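Local structure of oxidized polyvinyl alcohol hydrolase (Pseudomonas sp. VM15C, 3WWC) at residues Val39-Lys44 against Arg48-Tyr53; Asn184-Leu187 against Phe193-Gly196; Thr251-Glu256 against Pro277-Gly282; Phe285-Pro290 against Val346-Gly351. The protein hydrolyses beta-diketones such as nonane-4,6-dione and cleaves oxidized polyvinyl alcohol in the second step of polyvinyl alcohol degradation. The protein carries 1 engineered substitution. All coordinates share one frame; numbering follows the deposited sequence.

Interaction 1 of 4, residues Val39-Lys44 against Arg48-Tyr53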
loop_
_atom_site.group_PDB
_atom_site.type_symbol
_atom_site.label_atom_id
_atom_site.label_comp_id
_atom_site.label_asym_id
_atom_site.label_seq_id
_atom_site.Cartn_x
_atom_site.Cartn_y
_atom_site.Cartn_z
ATOM N N VAL A 39 1.830 17.292 -13.581
ATOM C CA VAL A 39 3.270 17.261 -13.379
ATOM C C VAL A 39 3.744 18.463 -12.587
ATOM O O VAL A 39 2.945 19.385 -12.334
ATOM C CB VAL A 39 4.061 17.228 -14.736
ATOM C CG1 VAL A 39 3.639 16.006 -15.554
ATOM C CG2 VAL A 39 3.780 18.499 -15.532
ATOM N N ASP A 40 5.011 18.470 -12.199
ATOM C CA ASP A 40 5.620 19.562 -11.420
ATOM C C ASP A 40 4.873 19.983 -10.162
ATOM O O ASP A 40 4.833 21.181 -9.772
ATOM C CB ASP A 40 5.851 20.771 -12.344
ATOM C CG ASP A 40 6.822 20.439 -13.442
ATOM O OD1 ASP A 40 7.752 19.650 -13.170
ATOM O OD2 ASP A 40 6.664 20.977 -14.553
ATOM N N PHE A 41 4.301 18.992 -9.475
ATOM C CA PHE A 41 3.589 19.290 -8.224
ATOM C C PHE A 41 4.689 19.426 -7.191
ATOM O O PHE A 41 5.442 18.479 -6.920
ATOM C CB PHE A 41 2.680 18.121 -7.877
ATOM C CG PHE A 41 1.896 18.343 -6.624
ATOM C CD1 PHE A 41 0.686 19.013 -6.686
ATOM C CD2 PHE A 41 2.367 17.873 -5.404
ATOM C CE1 PHE A 41 -0.068 19.201 -5.534
ATOM C CE2 PHE A 41 1.622 18.060 -4.227
ATOM C CZ PHE A 41 0.402 18.720 -4.297
ATOM N N PRO A 42 4.801 20.590 -6.546
ATOM C CA PRO A 42 5.860 20.828 -5.559
ATOM C C PRO A 42 5.576 20.209 -4.220
ATOM O O PRO A 42 4.513 20.458 -3.652
ATOM C CB PRO A 42 5.887 22.356 -5.463
ATOM C CG PRO A 42 4.429 22.705 -5.582
ATOM C CD PRO A 42 3.932 21.763 -6.709
ATOM N N HIS A 43 6.512 19.406 -3.738
ATOM C CA HIS A 43 6.380 18.841 -2.409
ATOM C C HIS A 43 7.752 18.532 -1.810
ATOM O O HIS A 43 8.512 17.766 -2.365
ATOM C CB HIS A 43 5.543 17.534 -2.437
ATOM C CG HIS A 43 5.193 17.033 -1.066
ATOM N ND1 HIS A 43 4.246 17.649 -0.271
ATOM C CD2 HIS A 43 5.752 16.068 -0.308
ATOM C CE1 HIS A 43 4.245 17.079 0.919
ATOM N NE2 HIS A 43 5.147 16.112 0.922
ATOM N N LYS A 44 8.047 19.107 -0.650
ATOM C CA LYS A 44 9.328 18.867 0.043
ATOM C C LYS A 44 10.579 18.969 -0.844
ATOM O O LYS A 44 11.468 18.132 -0.766
ATOM C CB LYS A 44 9.304 17.510 0.765
ATOM C CG LYS A 44 8.368 17.530 2.019
ATOM C CD LYS A 44 8.333 16.159 2.726
ATOM C CE LYS A 44 7.487 16.224 3.994
ATOM N NZ LYS A 44 7.405 14.874 4.659
ATOM N N ARG A 48 6.738 16.397 -8.271
ATOM C CA ARG A 48 6.062 15.124 -8.424
ATOM C C ARG A 48 4.966 15.112 -9.478
ATOM O O ARG A 48 4.487 16.158 -9.920
ATOM C CB ARG A 48 5.455 14.733 -7.057
ATOM C CG ARG A 48 6.410 14.757 -5.922
ATOM C CD ARG A 48 7.557 13.738 -6.072
ATOM N NE ARG A 48 7.104 12.357 -6.277
ATOM C CZ ARG A 48 7.010 11.471 -5.291
ATOM N NH1 ARG A 48 7.345 11.798 -4.028
ATOM N NH2 ARG A 48 6.555 10.257 -5.578
ATOM N N ALA A 49 4.528 13.914 -9.866
ATOM C CA ALA A 49 3.480 13.789 -10.841
ATOM C C ALA A 49 2.479 12.759 -10.382
ATOM O O ALA A 49 2.800 11.865 -9.575
ATOM C CB ALA A 49 4.041 13.355 -12.221
ATOM N N PHE A 50 1.279 12.866 -10.924
ATOM C CA PHE A 50 0.219 11.919 -10.601
ATOM C C PHE A 50 -0.857 12.021 -11.651
ATOM O O PHE A 50 -0.929 13.019 -12.393
ATOM C CB PHE A 50 -0.365 12.188 -9.203
ATOM C CG PHE A 50 -0.920 13.594 -8.992
ATOM C CD1 PHE A 50 -0.077 14.613 -8.541
ATOM C CD2 PHE A 50 -2.266 13.884 -9.260
ATOM C CE1 PHE A 50 -0.577 15.933 -8.342
ATOM C CE2 PHE A 50 -2.770 15.185 -9.076
ATOM C CZ PHE A 50 -1.934 16.206 -8.611
ATOM N N ILE A 51 -1.684 10.987 -11.756
ATOM C CA ILE A 51 -2.706 10.933 -12.799
ATOM C C ILE A 51 -4.068 10.831 -12.147
ATOM O O ILE A 51 -4.291 10.016 -11.232
ATOM C CB ILE A 51 -2.457 9.718 -13.711
ATOM C CG1 ILE A 51 -1.069 9.840 -14.362
ATOM C CG2 ILE A 51 -3.510 9.630 -14.831
ATOM C CD1 ILE A 51 -0.612 8.571 -15.160
ATOM N N VAL A 52 -5.022 11.584 -12.677
ATOM C CA VAL A 52 -6.360 11.591 -12.122
ATOM C C VAL A 52 -7.382 11.071 -13.107
ATOM O O VAL A 52 -7.458 11.536 -14.265
ATOM C CB VAL A 52 -6.809 13.040 -11.727
ATOM C CG1 VAL A 52 -8.300 13.033 -11.222
ATOM C CG2 VAL A 52 -5.883 13.639 -10.686
ATOM N N TYR A 53 -8.181 10.093 -12.671
ATOM C CA TYR A 53 -9.312 9.615 -13.489
ATOM C C TYR A 53 -10.552 9.908 -12.607
ATOM O O TYR A 53 -10.847 9.177 -11.638
ATOM C CB TYR A 53 -9.208 8.094 -13.770
ATOM C CG TYR A 53 -8.147 7.629 -14.768
ATOM C CD1 TYR A 53 -6.801 7.474 -14.396
ATOM C CD2 TYR A 53 -8.493 7.316 -16.089
ATOM C CE1 TYR A 53 -5.858 7.028 -15.334
ATOM C CE2 TYR A 53 -7.556 6.870 -17.010
ATOM C CZ TYR A 53 -6.242 6.733 -16.623
ATOM O OH TYR A 53 -5.300 6.266 -17.555
#

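Interaction 2 of 4, residues Asn184-Leu187 against Phe193-Gly196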
loop_
_atom_site.group_PDB
_atom_site.type_symbol
_atom_site.label_atom_id
_atom_site.label_comp_id
_atom_site.label_asym_id
_atom_site.label_seq_id
_atom_site.Cartn_x
_atom_site.Cartn_y
_atom_site.Cartn_z
ATOM N N ASN A 184 1.311 -0.016 3.541
ATOM C CA ASN A 184 1.481 -0.262 4.965
ATOM C C ASN A 184 2.094 0.967 5.661
ATOM O O ASN A 184 1.616 1.377 6.732
ATOM C CB ASN A 184 2.442 -1.463 5.216
ATOM C CG ASN A 184 1.765 -2.801 5.030
ATOM O OD1 ASN A 184 0.554 -2.939 5.257
ATOM N ND2 ASN A 184 2.554 -3.831 4.638
ATOM N N ARG A 185 3.158 1.534 5.078
ATOM C CA ARG A 185 3.790 2.683 5.737
ATOM C C ARG A 185 2.836 3.870 5.873
ATOM O O ARG A 185 2.730 4.505 6.937
ATOM C CB ARG A 185 5.020 3.152 4.975
ATOM C CG ARG A 185 5.739 4.311 5.720
ATOM C CD ARG A 185 7.134 4.598 5.079
ATOM N NE ARG A 185 7.871 5.558 5.906
ATOM C CZ ARG A 185 8.745 5.217 6.846
ATOM N NH1 ARG A 185 8.999 3.919 7.115
ATOM N NH2 ARG A 185 9.418 6.199 7.472
ATOM N N ALA A 186 2.085 4.126 4.811
ATOM C CA ALA A 186 1.152 5.260 4.826
ATOM C C ALA A 186 0.055 5.052 5.846
ATOM O O ALA A 186 -0.393 6.031 6.507
ATOM C CB ALA A 186 0.543 5.424 3.427
ATOM N N LEU A 187 -0.444 3.830 5.983
ATOM C CA LEU A 187 -1.505 3.568 6.968
ATOM C C LEU A 187 -0.978 3.728 8.389
ATOM O O LEU A 187 -1.716 4.162 9.272
ATOM C CB LEU A 187 -2.062 2.147 6.785
ATOM C CG LEU A 187 -2.801 1.945 5.476
ATOM C CD1 LEU A 187 -3.034 0.444 5.313
ATOM C CD2 LEU A 187 -4.133 2.744 5.474
ATOM N N PHE A 193 -5.874 10.179 8.339
ATOM C CA PHE A 193 -6.217 10.773 7.035
ATOM C C PHE A 193 -6.933 9.714 6.176
ATOM O O PHE A 193 -8.106 9.837 5.879
ATOM C CB PHE A 193 -4.950 11.284 6.294
ATOM C CG PHE A 193 -5.255 11.888 4.947
ATOM C CD1 PHE A 193 -5.865 13.128 4.870
ATOM C CD2 PHE A 193 -4.942 11.202 3.761
ATOM C CE1 PHE A 193 -6.175 13.720 3.622
ATOM C CE2 PHE A 193 -5.239 11.761 2.523
ATOM C CZ PHE A 193 -5.853 13.025 2.451
ATOM N N TRP A 194 -6.211 8.644 5.807
ATOM C CA TRP A 194 -6.800 7.583 4.999
ATOM C C TRP A 194 -7.894 6.870 5.748
ATOM O O TRP A 194 -7.822 6.739 6.973
ATOM C CB TRP A 194 -5.724 6.519 4.695
ATOM C CG TRP A 194 -4.533 7.145 4.005
ATOM C CD1 TRP A 194 -3.310 7.393 4.532
ATOM C CD2 TRP A 194 -4.507 7.663 2.655
ATOM N NE1 TRP A 194 -2.490 8.060 3.595
ATOM C CE2 TRP A 194 -3.220 8.239 2.448
ATOM C CE3 TRP A 194 -5.458 7.685 1.613
ATOM C CZ2 TRP A 194 -2.855 8.844 1.221
ATOM C CZ3 TRP A 194 -5.109 8.285 0.396
ATOM C CH2 TRP A 194 -3.808 8.856 0.213
ATOM N N ALA A 195 -8.900 6.401 5.018
ATOM C CA ALA A 195 -9.946 5.580 5.629
ATOM C C ALA A 195 -9.519 4.140 5.660
ATOM O O ALA A 195 -10.120 3.333 6.376
ATOM C CB ALA A 195 -11.273 5.708 4.822
ATOM N N GLY A 196 -8.533 3.774 4.862
ATOM C CA GLY A 196 -8.134 2.358 4.847
ATOM C C GLY A 196 -7.227 2.121 3.637
ATOM O O GLY A 196 -6.856 3.036 2.912
#

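Interaction 3 of 4, residues Thr251-Glu256 against Pro277-Gly282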
loop_
_atom_site.group_PDB
_atom_site.type_symbol
_atom_site.label_atom_id
_atom_site.label_comp_id
_atom_site.label_asym_id
_atom_site.label_seq_id
_atom_site.Cartn_x
_atom_site.Cartn_y
_atom_site.Cartn_z
ATOM N N THR A 251 -5.371 -6.935 3.673
ATOM C CA THR A 251 -4.027 -7.414 3.307
ATOM C C THR A 251 -4.164 -8.646 2.444
ATOM O O THR A 251 -4.926 -9.556 2.797
ATOM C CB THR A 251 -3.246 -7.772 4.537
ATOM O OG1 THR A 251 -3.138 -6.615 5.396
ATOM C CG2 THR A 251 -1.841 -8.258 4.153
ATOM N N VAL A 252 -3.457 -8.700 1.324
ATOM C CA VAL A 252 -3.577 -9.859 0.401
ATOM C C VAL A 252 -2.240 -10.582 0.245
ATOM O O VAL A 252 -1.190 -9.939 0.005
ATOM C CB VAL A 252 -4.009 -9.378 -0.985
ATOM C CG1 VAL A 252 -4.191 -10.578 -1.937
ATOM C CG2 VAL A 252 -5.332 -8.585 -0.872
ATOM N N TRP A 253 -2.291 -11.904 0.425
ATOM C CA TRP A 253 -1.128 -12.792 0.244
ATOM C C TRP A 253 -1.414 -13.630 -0.995
ATOM O O TRP A 253 -2.516 -14.166 -1.137
ATOM C CB TRP A 253 -0.985 -13.722 1.464
ATOM C CG TRP A 253 0.105 -14.724 1.319
ATOM C CD1 TRP A 253 1.440 -14.448 1.138
ATOM C CD2 TRP A 253 0.004 -16.154 1.449
ATOM N NE1 TRP A 253 2.168 -15.612 1.165
ATOM C CE2 TRP A 253 1.305 -16.672 1.352
ATOM C CE3 TRP A 253 -1.069 -17.045 1.639
ATOM C CZ2 TRP A 253 1.578 -18.054 1.442
ATOM C CZ3 TRP A 253 -0.791 -18.414 1.737
ATOM C CH2 TRP A 253 0.520 -18.896 1.635
ATOM N N GLY A 254 -0.398 -13.773 -1.857
ATOM C CA GLY A 254 -0.541 -14.480 -3.125
ATOM C C GLY A 254 -0.193 -15.956 -3.104
ATOM O O GLY A 254 -0.046 -16.577 -4.184
ATOM N N GLY A 255 -0.087 -16.535 -1.915
ATOM C CA GLY A 255 0.200 -17.959 -1.812
ATOM C C GLY A 255 1.645 -18.370 -1.791
ATOM O O GLY A 255 2.546 -17.550 -1.667
ATOM N N GLU A 256 1.841 -19.681 -1.979
ATOM C CA GLU A 256 3.169 -20.301 -1.922
ATOM C C GLU A 256 4.255 -19.673 -2.752
ATOM O O GLU A 256 5.446 -19.678 -2.358
ATOM C CB GLU A 256 3.041 -21.798 -2.284
ATOM C CG GLU A 256 2.207 -22.537 -1.285
ATOM C CD GLU A 256 2.904 -22.609 0.071
ATOM O OE1 GLU A 256 4.159 -22.787 0.059
ATOM O OE2 GLU A 256 2.221 -22.511 1.129
ATOM N N PRO A 277 5.548 -14.024 5.752
ATOM C CA PRO A 277 5.687 -13.367 7.054
ATOM C C PRO A 277 5.231 -11.905 7.110
ATOM O O PRO A 277 4.774 -11.451 8.157
ATOM C CB PRO A 277 7.182 -13.507 7.375
ATOM C CG PRO A 277 7.841 -13.665 6.062
ATOM C CD PRO A 277 6.845 -14.536 5.273
ATOM N N SER A 278 5.388 -11.176 6.009
ATOM C CA SER A 278 5.011 -9.772 6.029
ATOM C C SER A 278 3.514 -9.557 5.984
ATOM O O SER A 278 3.030 -8.633 6.650
ATOM C CB SER A 278 5.714 -9.011 4.926
ATOM O OG SER A 278 5.373 -9.540 3.677
ATOM N N THR A 279 2.765 -10.373 5.228
ATOM C CA THR A 279 1.319 -10.229 5.267
ATOM C C THR A 279 0.823 -10.713 6.649
ATOM O O THR A 279 -0.092 -10.160 7.231
ATOM C CB THR A 279 0.638 -10.982 4.114
ATOM O OG1 THR A 279 0.988 -12.394 4.170
ATOM C CG2 THR A 279 1.019 -10.352 2.767
ATOM N N GLN A 280 1.417 -11.761 7.195
ATOM C CA GLN A 280 1.008 -12.221 8.523
ATOM C C GLN A 280 1.263 -11.106 9.523
ATOM O O GLN A 280 0.386 -10.785 10.319
ATOM C CB GLN A 280 1.837 -13.453 8.969
ATOM C CG GLN A 280 1.420 -13.977 10.312
ATOM C CD GLN A 280 0.080 -14.715 10.236
ATOM O OE1 GLN A 280 -0.042 -15.722 9.527
ATOM N NE2 GLN A 280 -0.927 -14.209 10.958
ATOM N N ALA A 281 2.478 -10.548 9.518
ATOM C CA ALA A 281 2.790 -9.515 10.481
ATOM C C ALA A 281 1.867 -8.326 10.390
ATOM O O ALA A 281 1.410 -7.758 11.406
ATOM C CB ALA A 281 4.254 -9.056 10.300
ATOM N N GLY A 282 1.591 -7.873 9.172
ATOM C CA GLY A 282 0.705 -6.731 9.075
ATOM C C GLY A 282 -0.673 -7.098 9.559
ATOM O O GLY A 282 -1.314 -6.303 10.231
#

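Interaction 4 of 4, residues Phe285-Pro290 against Val346-Gly351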
loop_
_atom_site.group_PDB
_atom_site.type_symbol
_atom_site.label_atom_id
_atom_site.label_comp_id
_atom_site.label_asym_id
_atom_site.label_seq_id
_atom_site.Cartn_x
_atom_site.Cartn_y
_atom_site.Cartn_z
ATOM N N PHE A 285 -0.817 -6.911 13.393
ATOM C CA PHE A 285 -0.867 -5.573 13.947
ATOM C C PHE A 285 -2.208 -4.931 13.742
ATOM O O PHE A 285 -2.784 -4.370 14.690
ATOM C CB PHE A 285 0.221 -4.688 13.313
ATOM C CG PHE A 285 0.147 -3.260 13.742
ATOM C CD1 PHE A 285 0.762 -2.856 14.908
ATOM C CD2 PHE A 285 -0.618 -2.341 13.014
ATOM C CE1 PHE A 285 0.606 -1.558 15.363
ATOM C CE2 PHE A 285 -0.777 -1.035 13.464
ATOM C CZ PHE A 285 -0.171 -0.654 14.630
ATOM N N PHE A 286 -2.736 -5.004 12.513
ATOM C CA PHE A 286 -3.997 -4.311 12.261
ATOM C C PHE A 286 -5.189 -4.996 12.912
ATOM O O PHE A 286 -6.121 -4.334 13.314
ATOM C CB PHE A 286 -4.215 -4.114 10.743
ATOM C CG PHE A 286 -3.286 -3.099 10.157
ATOM C CD1 PHE A 286 -3.376 -1.752 10.556
ATOM C CD2 PHE A 286 -2.341 -3.465 9.183
ATOM C CE1 PHE A 286 -2.533 -0.781 9.986
ATOM C CE2 PHE A 286 -1.502 -2.499 8.610
ATOM C CZ PHE A 286 -1.597 -1.157 9.012
ATOM N N SER A 287 -5.150 -6.311 13.043
ATOM C CA SER A 287 -6.241 -6.980 13.692
ATOM C C SER A 287 -6.319 -6.623 15.152
ATOM O O SER A 287 -7.426 -6.507 15.678
ATOM C CB SER A 287 -6.091 -8.503 13.563
ATOM O OG SER A 287 -6.270 -8.851 12.231
ATOM N N ALA A 288 -5.168 -6.444 15.795
ATOM C CA ALA A 288 -5.153 -6.117 17.220
ATOM C C ALA A 288 -5.702 -4.723 17.498
ATOM O O ALA A 288 -6.179 -4.460 18.571
ATOM C CB ALA A 288 -3.737 -6.240 17.794
ATOM N N GLN A 289 -5.646 -3.821 16.530
ATOM C CA GLN A 289 -6.113 -2.441 16.725
ATOM C C GLN A 289 -7.610 -2.386 16.872
ATOM O O GLN A 289 -8.356 -2.890 16.035
ATOM C CB GLN A 289 -5.614 -1.608 15.541
ATOM C CG GLN A 289 -4.139 -1.382 15.633
ATOM C CD GLN A 289 -3.817 -0.449 16.790
ATOM O OE1 GLN A 289 -4.468 0.587 16.965
ATOM N NE2 GLN A 289 -2.816 -0.795 17.560
ATOM N N PRO A 290 -8.105 -1.743 17.938
ATOM C CA PRO A 290 -9.534 -1.690 18.164
ATOM C C PRO A 290 -10.389 -0.932 17.214
ATOM O O PRO A 290 -11.555 -1.263 17.066
ATOM C CB PRO A 290 -9.653 -1.148 19.597
ATOM C CG PRO A 290 -8.460 -0.273 19.715
ATOM C CD PRO A 290 -7.364 -1.057 19.013
ATOM N N VAL A 346 -12.341 -11.733 8.340
ATOM C CA VAL A 346 -11.929 -10.662 9.208
ATOM C C VAL A 346 -10.949 -11.244 10.230
ATOM O O VAL A 346 -11.187 -12.333 10.774
ATOM C CB VAL A 346 -13.144 -10.090 9.922
ATOM C CG1 VAL A 346 -12.745 -9.068 10.967
ATOM C CG2 VAL A 346 -14.041 -9.433 8.889
ATOM N N GLY A 347 -9.866 -10.527 10.511
ATOM C CA GLY A 347 -8.917 -10.964 11.503
ATOM C C GLY A 347 -7.556 -11.171 10.923
ATOM O O GLY A 347 -7.293 -10.814 9.764
ATOM N N PRO A 348 -6.670 -11.778 11.692
ATOM C CA PRO A 348 -5.318 -12.045 11.187
ATOM C C PRO A 348 -5.299 -13.253 10.254
ATOM O O PRO A 348 -6.249 -14.042 10.206
ATOM C CB PRO A 348 -4.488 -12.312 12.452
ATOM C CG PRO A 348 -5.501 -12.790 13.453
ATOM C CD PRO A 348 -6.847 -12.149 13.108
ATOM N N PHE A 349 -4.246 -13.403 9.462
ATOM C CA PHE A 349 -4.157 -14.617 8.679
ATOM C C PHE A 349 -4.082 -15.814 9.624
ATOM O O PHE A 349 -3.515 -15.716 10.728
ATOM C CB PHE A 349 -2.887 -14.606 7.826
ATOM C CG PHE A 349 -3.029 -13.779 6.602
ATOM C CD1 PHE A 349 -3.609 -14.305 5.459
ATOM C CD2 PHE A 349 -2.614 -12.462 6.595
ATOM C CE1 PHE A 349 -3.788 -13.528 4.309
ATOM C CE2 PHE A 349 -2.790 -11.669 5.452
ATOM C CZ PHE A 349 -3.376 -12.198 4.313
ATOM N N THR A 350 -4.677 -16.926 9.189
ATOM C CA THR A 350 -4.644 -18.149 9.979
ATOM C C THR A 350 -4.131 -19.306 9.177
ATOM O O THR A 350 -3.732 -20.321 9.757
ATOM C CB THR A 350 -6.055 -18.575 10.510
ATOM O OG1 THR A 350 -6.962 -18.656 9.411
ATOM C CG2 THR A 350 -6.594 -17.562 11.466
ATOM N N GLY A 351 -4.099 -19.198 7.861
ATOM C CA GLY A 351 -3.644 -20.380 7.135
ATOM C C GLY A 351 -2.205 -20.385 6.679
ATOM O O GLY A 351 -1.830 -21.236 5.862
#

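Interaction 1 of 4, residues Val39-Lys44 against Arg48-Tyr53
Phe41 and Arg48 face one another as an antiparallel hydrogen-bonded pair, the axes of their strands approaching to 4.7 Å but meeting at 118°, well short of a straight antiparallel alignment. Phe41 N donates to Arg48 O at 2.9 Å, and Arg48 N answers with a bond of 2.8 Å to Phe41 O. Asp40 also faces Arg48, its backbone in a left-handed conformation, which makes a G1 beta bulge. Its amide is poorly angled toward Arg48 O and is bonded instead to Gln107 OE1. The bulge sits in the hairpin of strands 36-43 and 46-53, with 36-43 at the edge of a mixed sheet whose first eight strands, in the order 1-2-4-3-5-6-7-8, follow the alpha/beta-hydrolase fold, a ninth being added at the far edge. The side chains of the bonded pair lie on the face that helix 148-160 covers, and here Phe41 meets Phe50 in a T-shaped stack. The edge of Phe50 points at the face of Phe41 with the planes at 81° and the ring centres 5.6 Å apart; Phe50 CE1 comes within 3.7 Å of Phe41 CD1. Phe41 CG stands anti to the backbone N (chi1 -179°), which turns its ring across that edge, while Phe50 also rests on Met156 and Val160 of the helix. Arg48 stays close only with its root, CB lying 3.7 Å from Phe41 O. Bends at chi2 and chi3 then carry the guanidinium away to a salt bridge with Asp149 and a hydrogen bond to Val101 O. On the reverse face, Val39 CG1 packs loosely on Ala49 CB at 4.3 Å.

Interaction 2 of 4, residues Asn184-Leu187 against Phe193-Gly196
Leu187 reaches the loop with one methyl, CD2, which lies 3.7 Å from Gly196 C and 4.2 Å from Trp194 CB. With chi1 at -67° its CG sits beside the backbone N, and the branch is thereby carried forward from the helix into the angle between tryptophan and glycine. The leucine also touches Leu247 and Val249 of strand 247-253. Trp194 meets the helix through its indole: its CG likewise lies beside its own backbone N (chi1 -57°), and the CD1-NE1 side of the indole comes up to Ala186. CD1 is 3.8 Å from Ala186 O, and NE1 is 4.0 Å from Ala186 CB. One face of the indole is covered by its own neighbour, with Phe193 CD2 standing 3.6 Å above the ring centre. At Gly196 the backbone angles would press any CB against the preceding carbonyl oxygen. The contact belongs to a beta-alpha-beta crossover, in which helix 178-189 leads from strand 170-176 to the parallel strand 196-200. All four touching residues are buried and no polar bond joins them, so helix and loop are held here by dispersion and by the fit of methyl groups against indole and glycine backbone.

Interaction 3 of 4, residues Thr251-Glu256 against Pro277-Gly282
Thr279 presses into the angle between Thr251 and Trp253, using both of its branches. Its CB is 3.7 Å from Thr251 CG2, so a methyl of the strand rests on the root of the helix side chain. Its own methyl, CG2, points at the backbone and stops 3.6 Å from Val252 O. The hydroxyl flanks the tryptophan, with Thr279 OG1 3.6 Å from Trp253 CB and 3.7 Å from Trp253 CD1, the two side chains crossing at about a right angle. That oxygen lies between the backbone N and the carbonyl carbon (chi1 58°), a position from which it is hydrogen-bonded to Tyr275 O one turn back, so its polar need is met inside the helix. One indole face of Trp253 is covered from its own chain, Gly255 N standing 3.4 Å above the ring centre. Strand 247-253 and helix 275-288 run nearly antiparallel, at 155°, as expected where a helix carries the chain back across a parallel sheet; this is the crossover from strand 247-253 to 292-298, with the small hairpin 259-263/269-274 inserted before the helix. A glycine at Thr279 would probably open a gap between the methyl of Thr251 and CB of Trp253 and leave Tyr275 O without its hydroxyl partner. Farther out, Thr251 OG1 is hydrogen-bonded to His294 NE2 on the adjoining strand, and the side chain of Thr251 lies about 5 Å from that of Ser283, a charge-relay residue by similarity, whose hydroxyl is bonded to Gln280 O.

Interaction 4 of 4, residues Phe285-Pro290 against Val346-Gly351
Ser287 and Gly347 bring the helix and the loop closest together, their CA atoms 5.3 Å apart, where the late part of helix 275-288 passes the chain just beyond strand 343-346. The serine hydroxyl does nearly all the touching. Ser287 OG lies over the flat peptide between Gly347 and Pro348, 3.0 Å from Gly347 C and equally far from Pro348 N, so it meets the face of the group, and although Gly347 O is also near, the angle is too poor for a hydrogen bond. The proline nitrogen carries no proton, and the contact is a tight polar packing, not a bond. OG, beside the backbone N (chi1 -68°), is hydrogen-bonded back within the helix to Ser283 O. The pyrrolidine ring borders the same oxygen, its CD 3.5 Å from Ser287 OG and 3.8 Å from Ser287 CB. In the fold, this joins helix 275-288, the crossover helix before strand 292-298, to the segment that follows the antiparallel edge strand 343-346, on the surface of the sheet's far end. At Gly347 a CB would run into Pro348 CD and, at these backbone angles, would also be pressed against the preceding carbonyl oxygen. The Gly347 carbonyl is hydrogen-bonded to His294 ND1 of strand 292-298, a residue that Ser287 also touches. Next along the loop, Phe349 N is bonded to Ser283 OG, while Pro348 packs on the side chain of Ser283, assigned to the charge relay by similarity.

From the N terminus, interaction 1 closes a short hairpin at one edge of the sheet. Interaction 2 then closes the turn after helix 178-189, close to the centre of the molecule. Interaction 3 spans the inserted hairpin between strand 247-253 and helix 275-288, and interaction 4 closes the longest loop, joining that same helix to the chain after the last strand. The four follow in series, none enclosing or crossing another. Interactions 3 and 4 touch: Phe349 packs on Thr251, Trp253 and Thr279, and its carbonyl is a probable partner of Gln280 NE2. Interactions 2 and 4 meet through Leu187 and Phe286, whereas interaction 1 touches none of the others, though it and interaction 3 both reach the same sheet.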